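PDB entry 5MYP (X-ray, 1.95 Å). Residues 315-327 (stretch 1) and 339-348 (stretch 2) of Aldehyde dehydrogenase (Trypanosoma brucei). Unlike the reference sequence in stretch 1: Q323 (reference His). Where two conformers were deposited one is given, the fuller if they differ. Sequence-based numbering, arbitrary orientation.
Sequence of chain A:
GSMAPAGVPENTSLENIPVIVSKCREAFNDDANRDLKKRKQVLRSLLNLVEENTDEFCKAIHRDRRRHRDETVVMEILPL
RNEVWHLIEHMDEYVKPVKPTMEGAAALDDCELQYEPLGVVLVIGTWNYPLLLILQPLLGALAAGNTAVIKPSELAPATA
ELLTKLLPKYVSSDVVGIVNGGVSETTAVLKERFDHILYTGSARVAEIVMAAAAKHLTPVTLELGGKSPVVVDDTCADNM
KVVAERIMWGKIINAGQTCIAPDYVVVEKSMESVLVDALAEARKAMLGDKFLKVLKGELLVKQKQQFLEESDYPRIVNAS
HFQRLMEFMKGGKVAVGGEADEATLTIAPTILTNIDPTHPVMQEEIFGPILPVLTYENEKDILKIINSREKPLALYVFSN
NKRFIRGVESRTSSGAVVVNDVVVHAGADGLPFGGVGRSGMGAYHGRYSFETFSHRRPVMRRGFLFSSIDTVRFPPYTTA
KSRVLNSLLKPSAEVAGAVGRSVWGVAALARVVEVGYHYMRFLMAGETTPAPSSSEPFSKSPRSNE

Stretch 1 315-327: RIVNASHFQRLME
Stretch 2 (339-348) EADEATLTIA

R315 and I316 are extended, V317 turns at -55/-42, and N318 is extended again at -160/173 before the helix begins at A319, which runs through E327 and beyond. N318 (chi1 p) caps it: N318 OD1 accepts from H321 N at 2.9 Å, satisfying an amide that the first helical turn leaves without a partner. Stretch 2 is a hairpin. Strands 340-341 and 346-347 are joined by a type I turn from E342 to L345, with D341 N to T346 O at 2.8 Å and T346 N to D341 O at 2.9 Å. D341 (t) braces the turn, D341 OD2 accepting from T344 N at 3.1 Å and T344 OG1 at 2.7 Å.

One hydrogen bond joins the stretches, I316 N to L345 O, 2.9 Å and nearly straight at 178°. It sets the register; I316 CA and L345 CA are 5.3 Å apart. The rest of the contact is mainly apolar, and the two stretches together bury 597 Å².

L345 covers the most. Its phi/psi of 51/48 is left-handed, uncommon for a residue other than glycine, asparagine or aspartate. In its m,t rotamer, L345 CD2 lies 3.7 Å from both A319 N and F322 CB, so the forked aliphatic side chain packs beside the start of the helix.

F322 (chi1 t, chi2 -87°) points toward the hairpin, where its flat ring can meet backbone and side chains together. E342 CA lies over one face, 4.0 Å from the centroid of the F322 ring, a CH-pi contact; T346 O approaches the edge, 3.5 Å from F322 CE2. A340 CB, pointing toward the helix, lies 3.9 Å from F322 CZ, an apolar contact.

I347 (m,t) also points across. I347 CG1 is 3.3 Å from F322 CE2, while I347 CD1 reaches L325 CB at 3.7 Å, M326 SD at 3.8 Å and I316 CG1 at 4.0 Å. M326, m throughout, bends its thioether inward, bringing M326 SD to 3.6 Å from A340 CB.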

# COMPACT_ATOMS: atom_id res chain seq x y z
N ARG A 315 -31.30 14.09 -6.88
CA ARG A 315 -30.95 15.47 -7.14
C ARG A 315 -29.44 15.58 -7.40
O ARG A 315 -28.65 14.78 -6.89
CB ARG A 315 -31.37 16.31 -5.92
CG ARG A 315 -30.44 16.36 -4.72
CD ARG A 315 -30.64 17.64 -3.93
NE ARG A 315 -32.05 17.85 -3.58
CZ ARG A 315 -32.69 17.27 -2.57
NH1 ARG A 315 -32.11 16.37 -1.78
NH2 ARG A 315 -33.98 17.54 -2.37
N ILE A 316 -29.06 16.59 -8.19
CA ILE A 316 -27.65 16.97 -8.32
C ILE A 316 -27.24 17.64 -7.00
O ILE A 316 -28.05 18.31 -6.36
CB ILE A 316 -27.41 17.92 -9.53
CG1 ILE A 316 -27.92 17.29 -10.84
CG2 ILE A 316 -25.93 18.28 -9.65
CD1 ILE A 316 -27.41 15.90 -11.14
N VAL A 317 -26.00 17.41 -6.58
CA VAL A 317 -25.52 17.83 -5.25
C VAL A 317 -25.72 19.32 -4.93
O VAL A 317 -26.13 19.66 -3.83
CB VAL A 317 -24.05 17.41 -5.02
CG1 VAL A 317 -23.09 18.16 -5.93
CG2 VAL A 317 -23.64 17.56 -3.56
N ASN A 318 -25.46 20.19 -5.91
CA ASN A 318 -25.60 21.64 -5.72
C ASN A 318 -25.71 22.37 -7.06
O ASN A 318 -25.55 21.76 -8.12
CB ASN A 318 -24.44 22.20 -4.86
CG ASN A 318 -23.07 21.93 -5.46
OD1 ASN A 318 -22.88 21.94 -6.68
ND2 ASN A 318 -22.08 21.70 -4.60
N ALA A 319 -26.00 23.67 -6.99
CA ALA A 319 -26.16 24.52 -8.18
C ALA A 319 -24.92 24.55 -9.08
O ALA A 319 -25.04 24.52 -10.30
CB ALA A 319 -26.55 25.94 -7.77
N SER A 320 -23.74 24.60 -8.47
CA SER A 320 -22.47 24.62 -9.21
C SER A 320 -22.29 23.38 -10.09
O SER A 320 -21.96 23.49 -11.27
CB SER A 320 -21.30 24.73 -8.23
OG SER A 320 -21.44 25.88 -7.42
N HIS A 321 -22.52 22.21 -9.51
CA HIS A 321 -22.47 20.94 -10.25
C HIS A 321 -23.57 20.86 -11.32
O HIS A 321 -23.33 20.33 -12.41
CB HIS A 321 -22.55 19.74 -9.30
CG HIS A 321 -21.27 19.46 -8.57
ND1 HIS A 321 -20.68 18.21 -8.54
CD2 HIS A 321 -20.45 20.27 -7.85
CE1 HIS A 321 -19.57 18.27 -7.83
NE2 HIS A 321 -19.40 19.51 -7.40
N PHE A 322 -24.76 21.39 -11.02
CA PHE A 322 -25.86 21.46 -11.98
C PHE A 322 -25.46 22.25 -13.24
O PHE A 322 -25.63 21.76 -14.36
CB PHE A 322 -27.11 22.08 -11.34
CG PHE A 322 -28.27 22.23 -12.28
CD1 PHE A 322 -28.41 23.37 -13.07
CD2 PHE A 322 -29.23 21.23 -12.38
CE1 PHE A 322 -29.47 23.51 -13.94
CE2 PHE A 322 -30.30 21.37 -13.25
CZ PHE A 322 -30.42 22.50 -14.03
N GLN A 323 -24.93 23.46 -13.05
CA GLN A 323 -24.51 24.32 -14.16
C GLN A 323 -23.40 23.69 -15.00
O GLN A 323 -23.42 23.78 -16.23
CB GLN A 323 -24.07 25.70 -13.65
CG GLN A 323 -25.20 26.51 -13.02
CD GLN A 323 -24.70 27.62 -12.11
OE1 GLN A 323 -23.64 28.21 -12.33
NE2 GLN A 323 -25.48 27.92 -11.07
N ARG A 324 -22.44 23.05 -14.34
CA ARG A 324 -21.35 22.31 -15.01
C ARG A 324 -21.88 21.21 -15.93
O ARG A 324 -21.43 21.07 -17.07
CB ARG A 324 -20.41 21.72 -13.95
CG ARG A 324 -19.26 20.87 -14.48
CD ARG A 324 -18.36 20.42 -13.34
NE ARG A 324 -17.40 19.40 -13.75
CZ ARG A 324 -17.64 18.08 -13.85
NH1 ARG A 324 -18.84 17.56 -13.59
NH2 ARG A 324 -16.65 17.27 -14.24
N LEU A 325 -22.86 20.44 -15.44
CA LEU A 325 -23.47 19.37 -16.22
C LEU A 325 -24.31 19.90 -17.38
O LEU A 325 -24.28 19.33 -18.47
CB LEU A 325 -24.33 18.46 -15.32
CG LEU A 325 -23.52 17.64 -14.31
CD1 LEU A 325 -24.40 17.14 -13.17
CD2 LEU A 325 -22.81 16.47 -14.99
N MET A 326 -25.04 20.99 -17.16
CA MET A 326 -25.79 21.64 -18.25
C MET A 326 -24.86 22.16 -19.35
O MET A 326 -25.18 22.03 -20.53
CB MET A 326 -26.68 22.77 -17.71
CG MET A 326 -27.82 22.32 -16.81
SD MET A 326 -28.88 21.02 -17.47
CE MET A 326 -29.60 21.86 -18.88
N GLU A 327 -23.70 22.72 -18.98
CA GLU A 327 -22.70 23.15 -19.98
C GLU A 327 -22.09 21.99 -20.77
O GLU A 327 -21.72 22.17 -21.93
CB GLU A 327 -21.58 23.99 -19.33
CG GLU A 327 -21.98 25.40 -18.91
CD GLU A 327 -22.52 26.23 -20.06
OE1 GLU A 327 -23.68 26.67 -19.95
OE2 GLU A 327 -21.80 26.44 -21.06
N GLU A 339 -33.57 17.20 -20.54
CA GLU A 339 -34.59 17.89 -19.74
C GLU A 339 -33.99 18.20 -18.37
O GLU A 339 -33.28 17.36 -17.79
CB GLU A 339 -35.85 17.03 -19.56
CG GLU A 339 -36.42 16.45 -20.85
CD GLU A 339 -35.91 15.05 -21.18
OE1 GLU A 339 -34.82 14.68 -20.68
OE2 GLU A 339 -36.59 14.32 -21.93
N ALA A 340 -34.28 19.40 -17.85
CA ALA A 340 -33.73 19.83 -16.57
C ALA A 340 -34.60 20.87 -15.86
O ALA A 340 -35.40 21.56 -16.50
CB ALA A 340 -32.32 20.36 -16.75
N ASP A 341 -34.43 20.95 -14.55
CA ASP A 341 -35.06 21.98 -13.71
C ASP A 341 -34.04 22.43 -12.67
O ASP A 341 -33.65 21.65 -11.79
CB ASP A 341 -36.32 21.45 -13.02
CG ASP A 341 -37.00 22.50 -12.17
OD1 ASP A 341 -37.62 23.43 -12.74
OD2 ASP A 341 -36.91 22.41 -10.93
N GLU A 342 -33.63 23.70 -12.75
CA GLU A 342 -32.58 24.25 -11.90
C GLU A 342 -32.98 24.36 -10.43
O GLU A 342 -32.19 24.03 -9.56
CB GLU A 342 -32.15 25.63 -12.43
CG GLU A 342 -30.96 26.24 -11.68
CD GLU A 342 -30.26 27.35 -12.44
OE1 GLU A 342 -30.68 27.68 -13.57
OE2 GLU A 342 -29.28 27.88 -11.89
N ALA A 343 -34.20 24.83 -10.17
CA ALA A 343 -34.69 25.04 -8.80
C ALA A 343 -34.63 23.77 -7.94
O ALA A 343 -34.27 23.83 -6.77
CB ALA A 343 -36.10 25.60 -8.82
N THR A 344 -34.99 22.63 -8.54
CA THR A 344 -34.96 21.33 -7.87
C THR A 344 -33.71 20.50 -8.20
O THR A 344 -33.63 19.33 -7.81
CB THR A 344 -36.21 20.50 -8.24
OG1 THR A 344 -36.19 20.18 -9.64
CG2 THR A 344 -37.50 21.26 -7.89
N LEU A 345 -32.74 21.09 -8.90
CA LEU A 345 -31.47 20.45 -9.28
C LEU A 345 -31.69 19.07 -9.95
O LEU A 345 -31.06 18.07 -9.60
CB LEU A 345 -30.55 20.34 -8.06
CG LEU A 345 -30.15 21.67 -7.38
CD1 LEU A 345 -29.50 21.41 -6.03
CD2 LEU A 345 -29.22 22.47 -8.28
N THR A 346 -32.60 19.06 -10.91
CA THR A 346 -33.01 17.85 -11.62
C THR A 346 -32.46 17.90 -13.03
O THR A 346 -32.73 18.87 -13.75
CB THR A 346 -34.54 17.73 -11.67
OG1 THR A 346 -35.07 17.75 -10.34
CG2 THR A 346 -34.95 16.44 -12.33
N ILE A 347 -31.68 16.89 -13.42
CA ILE A 347 -31.24 16.71 -14.80
C ILE A 347 -31.52 15.26 -15.20
O ILE A 347 -30.97 14.34 -14.60
CB ILE A 347 -29.73 17.00 -14.99
CG1 ILE A 347 -29.38 18.43 -14.55
CG2 ILE A 347 -29.32 16.78 -16.45
CD1 ILE A 347 -27.90 18.74 -14.55
N ALA A 348 -32.38 15.07 -16.20
CA ALA A 348 -32.71 13.72 -16.67
C ALA A 348 -31.51 13.12 -17.41
O ALA A 348 -30.68 13.87 -17.95
CB ALA A 348 -33.93 13.74 -17.58